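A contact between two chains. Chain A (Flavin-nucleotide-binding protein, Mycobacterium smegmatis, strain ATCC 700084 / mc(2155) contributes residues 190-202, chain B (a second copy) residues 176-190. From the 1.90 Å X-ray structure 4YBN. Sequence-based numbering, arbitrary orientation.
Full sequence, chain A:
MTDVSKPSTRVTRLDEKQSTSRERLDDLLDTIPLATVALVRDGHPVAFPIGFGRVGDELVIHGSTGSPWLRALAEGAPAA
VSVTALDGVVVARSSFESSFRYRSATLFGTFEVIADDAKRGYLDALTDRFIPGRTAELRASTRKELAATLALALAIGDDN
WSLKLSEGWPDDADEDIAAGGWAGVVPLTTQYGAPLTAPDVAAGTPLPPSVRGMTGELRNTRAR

Chain A 190-202: TQYGAPLTAPDVA
Chain B, residues 176-190: DIAAGGWAGVVPLTT

Two copies of the protein meet along extended backbones. Strand 190-192 of chain A runs antiparallel to strand 184-190 of chain B (156° between N-to-C directions, axes 4.6 Å apart at closest approach), and a second short strand, 196-197, pairs with the start of the same chain B strand. Between these two ladders the register shifts by one: Tyr A192 pairs with Leu B188, Leu A196 with Val B185.

Backbone hydrogen bonds fix the register. Gln A191 and Thr B189 form a reciprocal pair: Gln A191 N donates to Thr B189 O at 2.9 Å and Thr B189 N to Gln A191 O at 3.0 Å. Gly A193 N reaches Pro B187 O at 2.8 Å. In the second ladder Leu A196 N donates to Val B185 O (2.7 Å, 171°), and Val B185 N returns to Leu A196 O (2.9 Å); Ala A198 N then meets Ala B183 O (2.8 Å, 173°). Gly B184 (phi/psi 166/-158) brings its CA within 3.1 Å of Leu A196 O; an ideal CB there would lie 2.1 Å from that oxygen, a clash. Beyond the strands, Ala A198 to Val A201 form a type I turn, with Val A201 N bonded to Ala A198 O at 3.1 Å.

Two side-chain hydrogen bonds add to this. Thr A190 OG1 and Thr B190 OG1, both chi1 m, lie 2.8 Å apart on the face shared by Tyr A192 and Leu B188. Trp B182 (chi1 t, chi2 89°) donates from NE1 to Thr A197 OG1 (chi1 m) at 2.9 Å, near the ring plane. A water bridges the chains, its O 2.8 Å from Gln A191 O, to which it donates, and 2.5 Å from Thr B189 OG1.

Apolar contacts add to these bonds, nonpolar groups meeting at van der Waals distance and shielding one another from water. Tyr A192 (chi1 m, chi2 -71°) places CD1 3.5 Å from Leu B188 CD2 (m, t) and 3.7 Å from Val B186 CG1 (chi1 t). Leu A196 (m, t) sets CD1 3.9 Å from Pro B187 CG, while Val A201 (chi1 t) rests CG2 4.2 Å from Ala B183 CB.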

# COMPACT_ATOMS: atom_id res chain seq x y z
N THR A 190 10.52 -1.94 5.16
CA THR A 190 10.79 -1.37 3.88
C THR A 190 11.96 -0.48 4.09
O THR A 190 11.96 0.34 5.00
CB THR A 190 9.54 -0.69 3.33
OG1 THR A 190 8.59 -1.71 3.02
CG2 THR A 190 9.85 0.07 2.05
N GLN A 191 13.00 -0.70 3.28
CA GLN A 191 14.26 -0.04 3.44
C GLN A 191 14.80 0.55 2.14
O GLN A 191 14.62 -0.02 1.08
CB GLN A 191 15.27 -1.03 3.99
CG GLN A 191 15.64 -0.68 5.42
CD GLN A 191 16.19 -1.89 6.11
OE1 GLN A 191 15.43 -2.78 6.53
NE2 GLN A 191 17.53 -1.96 6.22
N TYR A 192 15.53 1.65 2.28
CA TYR A 192 16.25 2.26 1.18
C TYR A 192 17.51 1.41 0.86
O TYR A 192 18.22 1.03 1.75
CB TYR A 192 16.71 3.66 1.55
CG TYR A 192 15.65 4.70 1.77
CD1 TYR A 192 14.92 5.19 0.72
CD2 TYR A 192 15.37 5.17 3.07
CE1 TYR A 192 13.93 6.13 0.92
CE2 TYR A 192 14.41 6.11 3.28
CZ TYR A 192 13.70 6.58 2.19
OH TYR A 192 12.71 7.54 2.42
N GLY A 193 17.73 1.11 -0.41
CA GLY A 193 18.97 0.54 -0.89
C GLY A 193 20.04 1.59 -1.19
O GLY A 193 19.82 2.80 -1.12
N ALA A 194 21.26 1.11 -1.48
CA ALA A 194 22.35 2.00 -1.88
C ALA A 194 21.90 2.74 -3.13
O ALA A 194 21.29 2.13 -4.02
CB ALA A 194 23.62 1.16 -2.19
N PRO A 195 22.17 4.04 -3.22
CA PRO A 195 21.69 4.75 -4.38
C PRO A 195 22.37 4.42 -5.68
O PRO A 195 23.55 4.05 -5.72
CB PRO A 195 21.92 6.21 -4.06
CG PRO A 195 22.14 6.26 -2.55
CD PRO A 195 22.81 4.95 -2.25
N LEU A 196 21.58 4.48 -6.73
CA LEU A 196 22.08 4.19 -8.10
C LEU A 196 22.21 5.48 -8.86
O LEU A 196 21.23 6.18 -9.06
CB LEU A 196 21.12 3.27 -8.81
CG LEU A 196 20.85 1.94 -8.09
CD1 LEU A 196 19.62 1.31 -8.74
CD2 LEU A 196 22.03 1.00 -8.17
N THR A 197 23.42 5.83 -9.26
CA THR A 197 23.66 7.04 -9.97
C THR A 197 23.24 6.96 -11.45
O THR A 197 23.48 5.97 -12.12
CB THR A 197 25.16 7.38 -9.89
OG1 THR A 197 25.50 7.62 -8.52
CG2 THR A 197 25.43 8.67 -10.68
N ALA A 198 22.53 7.96 -11.93
CA ALA A 198 22.08 7.99 -13.32
C ALA A 198 23.29 8.05 -14.30
O ALA A 198 24.32 8.70 -14.01
CB ALA A 198 21.16 9.15 -13.57
N PRO A 199 23.15 7.37 -15.44
CA PRO A 199 24.23 7.36 -16.44
C PRO A 199 24.62 8.71 -16.99
O PRO A 199 25.71 8.86 -17.42
CB PRO A 199 23.68 6.51 -17.59
CG PRO A 199 22.23 6.42 -17.39
CD PRO A 199 21.93 6.69 -15.92
N ASP A 200 23.77 9.72 -16.96
CA ASP A 200 24.21 10.99 -17.49
C ASP A 200 24.81 11.91 -16.45
O ASP A 200 24.97 13.08 -16.72
CB ASP A 200 23.09 11.66 -18.30
CG ASP A 200 21.92 12.12 -17.45
OD1 ASP A 200 21.97 12.00 -16.20
OD2 ASP A 200 20.97 12.64 -18.03
N VAL A 201 25.20 11.39 -15.28
CA VAL A 201 25.79 12.19 -14.19
C VAL A 201 27.30 12.04 -14.35
O VAL A 201 27.76 10.95 -14.63
CB VAL A 201 25.38 11.66 -12.80
CG1 VAL A 201 26.19 12.27 -11.68
CG2 VAL A 201 23.91 11.89 -12.54
N ALA A 202 28.05 13.12 -14.14
CA ALA A 202 29.51 13.14 -14.38
C ALA A 202 30.15 12.19 -13.40
O ALA A 202 29.72 12.09 -12.22
CB ALA A 202 30.07 14.53 -14.19
N ASP B 176 19.64 21.56 -17.01
CA ASP B 176 19.92 21.01 -15.71
C ASP B 176 21.09 20.01 -15.81
O ASP B 176 21.97 20.01 -14.95
CB ASP B 176 18.70 20.34 -15.10
CG ASP B 176 17.58 21.33 -14.75
OD1 ASP B 176 17.88 22.39 -14.15
OD2 ASP B 176 16.41 20.99 -15.03
N ILE B 177 21.11 19.18 -16.84
CA ILE B 177 22.28 18.23 -16.96
C ILE B 177 23.56 19.07 -17.04
O ILE B 177 24.47 18.85 -16.32
CB ILE B 177 22.15 17.33 -18.17
CG1 ILE B 177 20.94 16.42 -17.99
CG2 ILE B 177 23.42 16.50 -18.34
CD1 ILE B 177 20.33 15.88 -19.27
N ALA B 178 23.55 20.11 -17.85
CA ALA B 178 24.70 20.96 -18.05
C ALA B 178 25.11 21.73 -16.83
O ALA B 178 26.28 22.06 -16.69
CB ALA B 178 24.46 21.90 -19.22
N ALA B 179 24.18 21.99 -15.93
CA ALA B 179 24.49 22.59 -14.65
C ALA B 179 25.11 21.62 -13.65
O ALA B 179 25.64 22.05 -12.62
CB ALA B 179 23.22 23.22 -14.04
N GLY B 180 25.03 20.33 -13.94
CA GLY B 180 25.67 19.36 -13.06
C GLY B 180 24.64 18.81 -12.08
O GLY B 180 23.46 18.79 -12.38
N GLY B 181 25.13 18.34 -10.94
CA GLY B 181 24.31 17.91 -9.86
C GLY B 181 24.13 16.43 -9.97
O GLY B 181 24.24 15.86 -11.04
N TRP B 182 23.80 15.81 -8.86
CA TRP B 182 23.63 14.40 -8.85
C TRP B 182 22.19 14.04 -9.27
O TRP B 182 21.30 14.78 -9.00
CB TRP B 182 23.96 13.83 -7.47
CG TRP B 182 23.89 12.34 -7.43
CD1 TRP B 182 24.90 11.49 -7.71
CD2 TRP B 182 22.77 11.52 -7.05
NE1 TRP B 182 24.49 10.20 -7.59
CE2 TRP B 182 23.18 10.18 -7.15
CE3 TRP B 182 21.46 11.79 -6.68
CZ2 TRP B 182 22.33 9.09 -6.95
CZ3 TRP B 182 20.59 10.70 -6.40
CH2 TRP B 182 21.03 9.36 -6.57
N ALA B 183 21.99 12.84 -9.81
CA ALA B 183 20.64 12.28 -10.09
C ALA B 183 20.71 10.81 -10.14
O ALA B 183 21.76 10.21 -10.38
CB ALA B 183 20.04 12.85 -11.38
N GLY B 184 19.59 10.17 -9.86
CA GLY B 184 19.58 8.75 -9.81
C GLY B 184 18.33 8.23 -9.17
O GLY B 184 17.35 8.93 -9.11
N VAL B 185 18.44 7.01 -8.67
CA VAL B 185 17.35 6.29 -8.04
C VAL B 185 17.84 5.71 -6.71
O VAL B 185 18.92 5.11 -6.64
CB VAL B 185 16.86 5.17 -8.93
CG1 VAL B 185 15.79 4.31 -8.22
CG2 VAL B 185 16.26 5.76 -10.18
N VAL B 186 17.08 5.93 -5.66
CA VAL B 186 17.27 5.28 -4.38
C VAL B 186 16.24 4.12 -4.25
O VAL B 186 15.01 4.37 -4.09
CB VAL B 186 17.09 6.23 -3.24
CG1 VAL B 186 17.45 5.53 -1.96
CG2 VAL B 186 17.92 7.50 -3.44
N PRO B 187 16.69 2.89 -4.39
CA PRO B 187 15.74 1.79 -4.34
C PRO B 187 15.10 1.61 -3.02
O PRO B 187 15.65 2.00 -1.99
CB PRO B 187 16.59 0.54 -4.67
CG PRO B 187 17.80 1.08 -5.35
CD PRO B 187 18.06 2.40 -4.66
N LEU B 188 13.88 1.04 -3.07
CA LEU B 188 13.19 0.61 -1.89
C LEU B 188 12.89 -0.90 -2.03
O LEU B 188 12.45 -1.37 -3.10
CB LEU B 188 11.91 1.39 -1.77
CG LEU B 188 12.13 2.81 -1.36
CD1 LEU B 188 10.96 3.67 -1.79
CD2 LEU B 188 12.36 2.85 0.13
N THR B 189 13.10 -1.65 -0.96
CA THR B 189 12.72 -3.08 -0.98
C THR B 189 12.04 -3.40 0.34
O THR B 189 12.28 -2.75 1.41
CB THR B 189 13.95 -4.01 -1.12
OG1 THR B 189 14.77 -3.81 0.03
CG2 THR B 189 14.75 -3.71 -2.37
N THR B 190 11.17 -4.38 0.27
CA THR B 190 10.53 -4.86 1.49
C THR B 190 11.05 -6.25 1.81
O THR B 190 11.08 -7.08 0.94
CB THR B 190 9.03 -4.87 1.29
OG1 THR B 190 8.68 -3.55 0.94
CG2 THR B 190 8.33 -5.23 2.62
O HOH W 1 16.27 -1.80 -0.26